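Local coordinates for ancylostoma secreted protein 1 (Necator americanus, PDB 3NT8) that is a secreted two-CAP-domain protein of the human hookworm, probably associated with the transition of infective larvae to parasitism, at residues Leu41-Ala52 with Leu63-Trp74. Sequence-based numbering, arbitrary orientation.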
loop_
_atom_site.group_PDB
_atom_site.type_symbol
_atom_site.label_atom_id
_atom_site.label_comp_id
_atom_site.label_asym_id
_atom_site.label_seq_id
_atom_site.Cartn_x
_atom_site.Cartn_y
_atom_site.Cartn_z
ATOM N N LEU A 41 17.566 -12.831 -8.452
ATOM C CA LEU A 41 16.921 -11.779 -9.196
ATOM C C LEU A 41 16.132 -12.309 -10.385
ATOM O O LEU A 41 15.017 -11.840 -10.610
ATOM C CB LEU A 41 17.939 -10.755 -9.634
ATOM C CG LEU A 41 17.428 -9.504 -10.326
ATOM C CD1 LEU A 41 16.598 -8.661 -9.383
ATOM C CD2 LEU A 41 18.627 -8.713 -10.921
ATOM N N ASP A 42 16.726 -13.225 -11.171
ATOM C CA ASP A 42 16.088 -13.762 -12.369
ATOM C C ASP A 42 14.828 -14.563 -12.038
ATOM O O ASP A 42 13.788 -14.472 -12.741
ATOM C CB ASP A 42 17.086 -14.680 -13.118
ATOM C CG ASP A 42 18.174 -13.906 -13.826
ATOM O OD1 ASP A 42 18.087 -12.647 -13.906
ATOM O OD2 ASP A 42 19.102 -14.570 -14.341
ATOM N N PHE A 43 14.905 -15.370 -10.982
ATOM C CA PHE A 43 13.747 -16.202 -10.632
ATOM C C PHE A 43 12.543 -15.259 -10.319
ATOM O O PHE A 43 11.388 -15.520 -10.708
ATOM C CB PHE A 43 14.080 -17.153 -9.468
ATOM C CG PHE A 43 13.018 -18.213 -9.220
ATOM C CD1 PHE A 43 13.265 -19.564 -9.560
ATOM C CD2 PHE A 43 11.790 -17.886 -8.642
ATOM C CE1 PHE A 43 12.296 -20.523 -9.348
ATOM C CE2 PHE A 43 10.816 -18.867 -8.432
ATOM C CZ PHE A 43 11.087 -20.190 -8.762
ATOM N N HIS A 44 12.808 -14.158 -9.643
ATOM C CA HIS A 44 11.700 -13.301 -9.267
ATOM C C HIS A 44 11.115 -12.626 -10.511
ATOM O O HIS A 44 9.909 -12.584 -10.652
ATOM C CB HIS A 44 12.081 -12.244 -8.238
ATOM C CG HIS A 44 12.118 -12.724 -6.808
ATOM N ND1 HIS A 44 13.200 -13.384 -6.259
ATOM C CD2 HIS A 44 11.233 -12.559 -5.786
ATOM C CE1 HIS A 44 12.956 -13.646 -4.982
ATOM N NE2 HIS A 44 11.775 -13.146 -4.669
ATOM N N ASN A 45 11.977 -12.063 -11.378
ATOM C CA ASN A 45 11.503 -11.340 -12.571
ATOM C C ASN A 45 10.895 -12.199 -13.659
ATOM O O ASN A 45 10.025 -11.743 -14.392
ATOM C CB ASN A 45 12.627 -10.526 -13.170
ATOM C CG ASN A 45 12.985 -9.392 -12.307
ATOM O OD1 ASN A 45 12.104 -8.787 -11.692
ATOM N ND2 ASN A 45 14.284 -9.090 -12.217
ATOM N N ASN A 46 11.391 -13.415 -13.798
ATOM C CA ASN A 46 10.806 -14.337 -14.744
ATOM C C ASN A 46 9.400 -14.738 -14.312
ATOM O O ASN A 46 8.513 -14.886 -15.169
ATOM C CB ASN A 46 11.678 -15.602 -14.927
ATOM C CG ASN A 46 13.001 -15.270 -15.589
ATOM O OD1 ASN A 46 13.050 -14.343 -16.379
ATOM N ND2 ASN A 46 14.061 -15.998 -15.265
ATOM N N ALA A 47 9.228 -14.985 -13.018
ATOM C CA ALA A 47 7.945 -15.355 -12.461
ATOM C C ALA A 47 7.002 -14.159 -12.453
ATOM O O ALA A 47 5.803 -14.315 -12.744
ATOM C CB ALA A 47 8.077 -15.967 -10.997
ATOM N N ARG A 48 7.528 -12.982 -12.170
ATOM C CA ARG A 48 6.655 -11.777 -12.270
ATOM C C ARG A 48 6.120 -11.499 -13.704
ATOM O O ARG A 48 4.974 -11.021 -13.867
ATOM C CB ARG A 48 7.321 -10.534 -11.654
ATOM C CG ARG A 48 7.546 -10.655 -10.134
ATOM C CD ARG A 48 8.585 -9.669 -9.501
ATOM N NE ARG A 48 8.063 -8.320 -9.517
ATOM C CZ ARG A 48 7.308 -7.781 -8.558
ATOM N NH1 ARG A 48 7.062 -8.459 -7.405
ATOM N NH2 ARG A 48 6.861 -6.554 -8.741
ATOM N N ARG A 49 6.942 -11.800 -14.711
ATOM C CA ARG A 49 6.662 -11.513 -16.108
ATOM C C ARG A 49 5.648 -12.517 -16.609
ATOM O O ARG A 49 4.779 -12.141 -17.366
ATOM C CB ARG A 49 7.930 -11.557 -16.957
ATOM C CG ARG A 49 7.716 -11.205 -18.427
ATOM C CD ARG A 49 9.031 -11.238 -19.163
ATOM N NE ARG A 49 9.628 -9.900 -19.184
ATOM C CZ ARG A 49 10.791 -9.564 -18.625
ATOM N NH1 ARG A 49 11.535 -10.450 -17.983
ATOM N NH2 ARG A 49 11.220 -8.326 -18.729
ATOM N N ARG A 50 5.788 -13.783 -16.176
ATOM C CA ARG A 50 4.792 -14.792 -16.419
ATOM C C ARG A 50 3.423 -14.411 -15.930
ATOM O O ARG A 50 2.449 -14.697 -16.620
ATOM C CB ARG A 50 5.187 -16.169 -15.901
ATOM C CG ARG A 50 6.324 -16.826 -16.660
ATOM C CD ARG A 50 6.513 -18.233 -16.215
ATOM N NE ARG A 50 5.375 -19.136 -16.496
ATOM C CZ ARG A 50 5.072 -19.743 -17.674
ATOM N NH1 ARG A 50 5.768 -19.526 -18.795
ATOM N NH2 ARG A 50 4.018 -20.585 -17.751
ATOM N N VAL A 51 3.318 -13.791 -14.768
ATOM C CA VAL A 51 2.039 -13.384 -14.228
ATOM C C VAL A 51 1.471 -12.263 -15.039
ATOM O O VAL A 51 0.291 -12.320 -15.482
ATOM C CB VAL A 51 2.151 -12.938 -12.744
ATOM C CG1 VAL A 51 0.773 -12.412 -12.225
ATOM C CG2 VAL A 51 2.636 -14.083 -11.878
ATOM N N ALA A 52 2.289 -11.226 -15.215
ATOM C CA ALA A 52 1.948 -10.070 -16.019
ATOM C C ALA A 52 1.354 -10.448 -17.360
ATOM O O ALA A 52 0.345 -9.866 -17.731
ATOM C CB ALA A 52 3.113 -9.197 -16.199
ATOM N N LEU A 63 -3.521 -17.549 -13.639
ATOM C CA LEU A 63 -3.614 -16.287 -12.927
ATOM C C LEU A 63 -3.956 -15.168 -13.846
ATOM O O LEU A 63 -3.487 -15.145 -14.996
ATOM C CB LEU A 63 -2.287 -15.957 -12.237
ATOM C CG LEU A 63 -1.914 -16.901 -11.096
ATOM C CD1 LEU A 63 -0.484 -16.664 -10.604
ATOM C CD2 LEU A 63 -2.903 -16.766 -9.943
ATOM N N ASN A 64 -4.689 -14.175 -13.333
ATOM C CA ASN A 64 -4.934 -12.973 -14.111
ATOM C C ASN A 64 -3.658 -12.250 -14.556
ATOM O O ASN A 64 -2.734 -12.134 -13.769
ATOM C CB ASN A 64 -5.785 -11.970 -13.305
ATOM C CG ASN A 64 -7.180 -12.448 -13.085
ATOM O OD1 ASN A 64 -7.812 -12.920 -14.035
ATOM N ND2 ASN A 64 -7.681 -12.361 -11.805
ATOM N N PRO A 65 -3.632 -11.709 -15.799
ATOM C CA PRO A 65 -2.541 -10.821 -16.262
ATOM C C PRO A 65 -2.448 -9.542 -15.436
ATOM O O PRO A 65 -3.435 -9.146 -14.814
ATOM C CB PRO A 65 -2.984 -10.437 -17.672
ATOM C CG PRO A 65 -4.482 -10.619 -17.674
ATOM C CD PRO A 65 -4.621 -11.910 -16.877
ATOM N N ALA A 66 -1.287 -8.880 -15.492
ATOM C CA ALA A 66 -1.025 -7.758 -14.635
ATOM C C ALA A 66 -0.607 -6.494 -15.365
ATOM O O ALA A 66 0.344 -6.508 -16.159
ATOM C CB ALA A 66 0.039 -8.120 -13.602
ATOM N N LYS A 67 -1.243 -5.375 -15.014
ATOM C CA LYS A 67 -0.727 -4.086 -15.413
ATOM C C LYS A 67 0.130 -3.568 -14.270
ATOM O O LYS A 67 0.002 -4.045 -13.111
ATOM C CB LYS A 67 -1.867 -3.128 -15.741
ATOM C CG LYS A 67 -2.896 -2.900 -14.635
ATOM C CD LYS A 67 -3.929 -1.833 -15.095
ATOM C CE LYS A 67 -4.945 -1.501 -14.001
ATOM N NZ LYS A 67 -6.207 -0.795 -14.519
ATOM N N ASN A 68 0.998 -2.597 -14.568
ATOM C CA ASN A 68 1.898 -2.026 -13.525
ATOM C C ASN A 68 2.716 -3.099 -12.746
ATOM O O ASN A 68 2.969 -2.973 -11.565
ATOM C CB ASN A 68 1.074 -1.165 -12.531
ATOM C CG ASN A 68 0.319 -0.028 -13.205
ATOM O OD1 ASN A 68 0.760 0.515 -14.215
ATOM N ND2 ASN A 68 -0.781 0.373 -12.617
ATOM N N MET A 69 3.100 -4.196 -13.390
ATOM C CA MET A 69 3.961 -5.174 -12.719
ATOM C C MET A 69 5.382 -4.755 -12.893
ATOM O O MET A 69 5.909 -4.786 -14.018
ATOM C CB MET A 69 3.771 -6.574 -13.278
ATOM C CG MET A 69 4.670 -7.627 -12.637
ATOM S SD MET A 69 4.317 -8.003 -10.903
ATOM C CE MET A 69 2.723 -8.824 -10.921
ATOM N N TYR A 70 5.999 -4.311 -11.798
ATOM C CA TYR A 70 7.404 -3.832 -11.806
ATOM C C TYR A 70 8.493 -4.929 -11.733
ATOM O O TYR A 70 8.368 -5.954 -11.024
ATOM C CB TYR A 70 7.648 -2.718 -10.753
ATOM C CG TYR A 70 7.119 -1.376 -11.191
ATOM C CD1 TYR A 70 8.002 -0.373 -11.616
ATOM C CD2 TYR A 70 5.753 -1.153 -11.319
ATOM C CE1 TYR A 70 7.560 0.810 -12.089
ATOM C CE2 TYR A 70 5.277 0.076 -11.772
ATOM C CZ TYR A 70 6.161 1.041 -12.139
ATOM O OH TYR A 70 5.636 2.239 -12.595
ATOM N N LYS A 71 9.523 -4.707 -12.524
ATOM C CA LYS A 71 10.724 -5.535 -12.526
ATOM C C LYS A 71 11.456 -5.131 -11.275
ATOM O O LYS A 71 11.536 -3.944 -10.987
ATOM C CB LYS A 71 11.575 -5.198 -13.728
ATOM C CG LYS A 71 12.763 -6.107 -13.922
ATOM C CD LYS A 71 13.482 -5.795 -15.249
ATOM C CE LYS A 71 14.663 -6.847 -15.455
ATOM N NZ LYS A 71 15.597 -6.491 -16.563
ATOM N N LEU A 72 11.971 -6.104 -10.544
ATOM C CA LEU A 72 12.837 -5.847 -9.390
ATOM C C LEU A 72 14.249 -5.516 -9.803
ATOM O O LEU A 72 14.773 -6.090 -10.762
ATOM C CB LEU A 72 12.826 -7.098 -8.438
ATOM C CG LEU A 72 11.427 -7.572 -7.961
ATOM C CD1 LEU A 72 11.411 -8.770 -6.941
ATOM C CD2 LEU A 72 10.722 -6.390 -7.318
ATOM N N SER A 73 14.872 -4.591 -9.088
ATOM C CA SER A 73 16.314 -4.362 -9.165
ATOM C C SER A 73 16.945 -4.819 -7.886
ATOM O O SER A 73 16.335 -4.733 -6.799
ATOM C CB SER A 73 16.584 -2.879 -9.307
ATOM O OG SER A 73 15.926 -2.448 -10.470
ATOM N N TRP A 74 18.160 -5.329 -7.985
ATOM C CA TRP A 74 18.919 -5.676 -6.758
ATOM C C TRP A 74 19.330 -4.495 -5.859
ATOM O O TRP A 74 19.718 -3.439 -6.345
ATOM C CB TRP A 74 20.156 -6.504 -7.154
ATOM C CG TRP A 74 20.783 -7.222 -6.021
ATOM C CD1 TRP A 74 21.837 -6.778 -5.242
ATOM C CD2 TRP A 74 20.434 -8.513 -5.532
ATOM N NE1 TRP A 74 22.138 -7.714 -4.307
ATOM C CE2 TRP A 74 21.315 -8.803 -4.475
ATOM C CE3 TRP A 74 19.455 -9.472 -5.905
ATOM C CZ2 TRP A 74 21.248 -9.990 -3.748
ATOM C CZ3 TRP A 74 19.374 -10.663 -5.181
ATOM C CH2 TRP A 74 20.285 -10.915 -4.122
HETATM O O HOH W 1 -0.712 -15.293 -15.136
#
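Leu72 lays its CD1 against His44 CB (3.8 Å) and its CB against Leu41 CD1, while Leu41 CB also meets Trp74 CE3. Farther along the helix, Ala52 CB packs on Met69 CB (4.0 Å) and on the methyl of Ala66. Between these two apolar patches the Arg48 guanidinium is sandwiched: Leu72 CD2 lies over the centre of one face, and Met69 SD, 3.5 Å above the plane, covers the other nearer its rim. A bend at chi3 (70°) turns the guanidinium edge to the backbone, where NE and NH2 both grip Tyr70 O, each at 2.8 Å, the NE bond almost in line with the carbonyl. Asn45 OD1 accepts from Leu72 N (2.9 Å, 154° at the hydrogen), and its ND2 returns a weak bond to Leu72 O. At the end of the helix, Ala66 N donates to Ala52 O (2.9 Å), and a water bridges Val51 O and Leu63 O. Within this first CAP domain, residues 63-74 thus run alongside helix 34-52 before strand 73-74 joins the mixed sheet beside strand 159-167; Arg48 NH1 also reaches Met152 O of helix 147-153, and helix 119-127 touches His44 through Leu123.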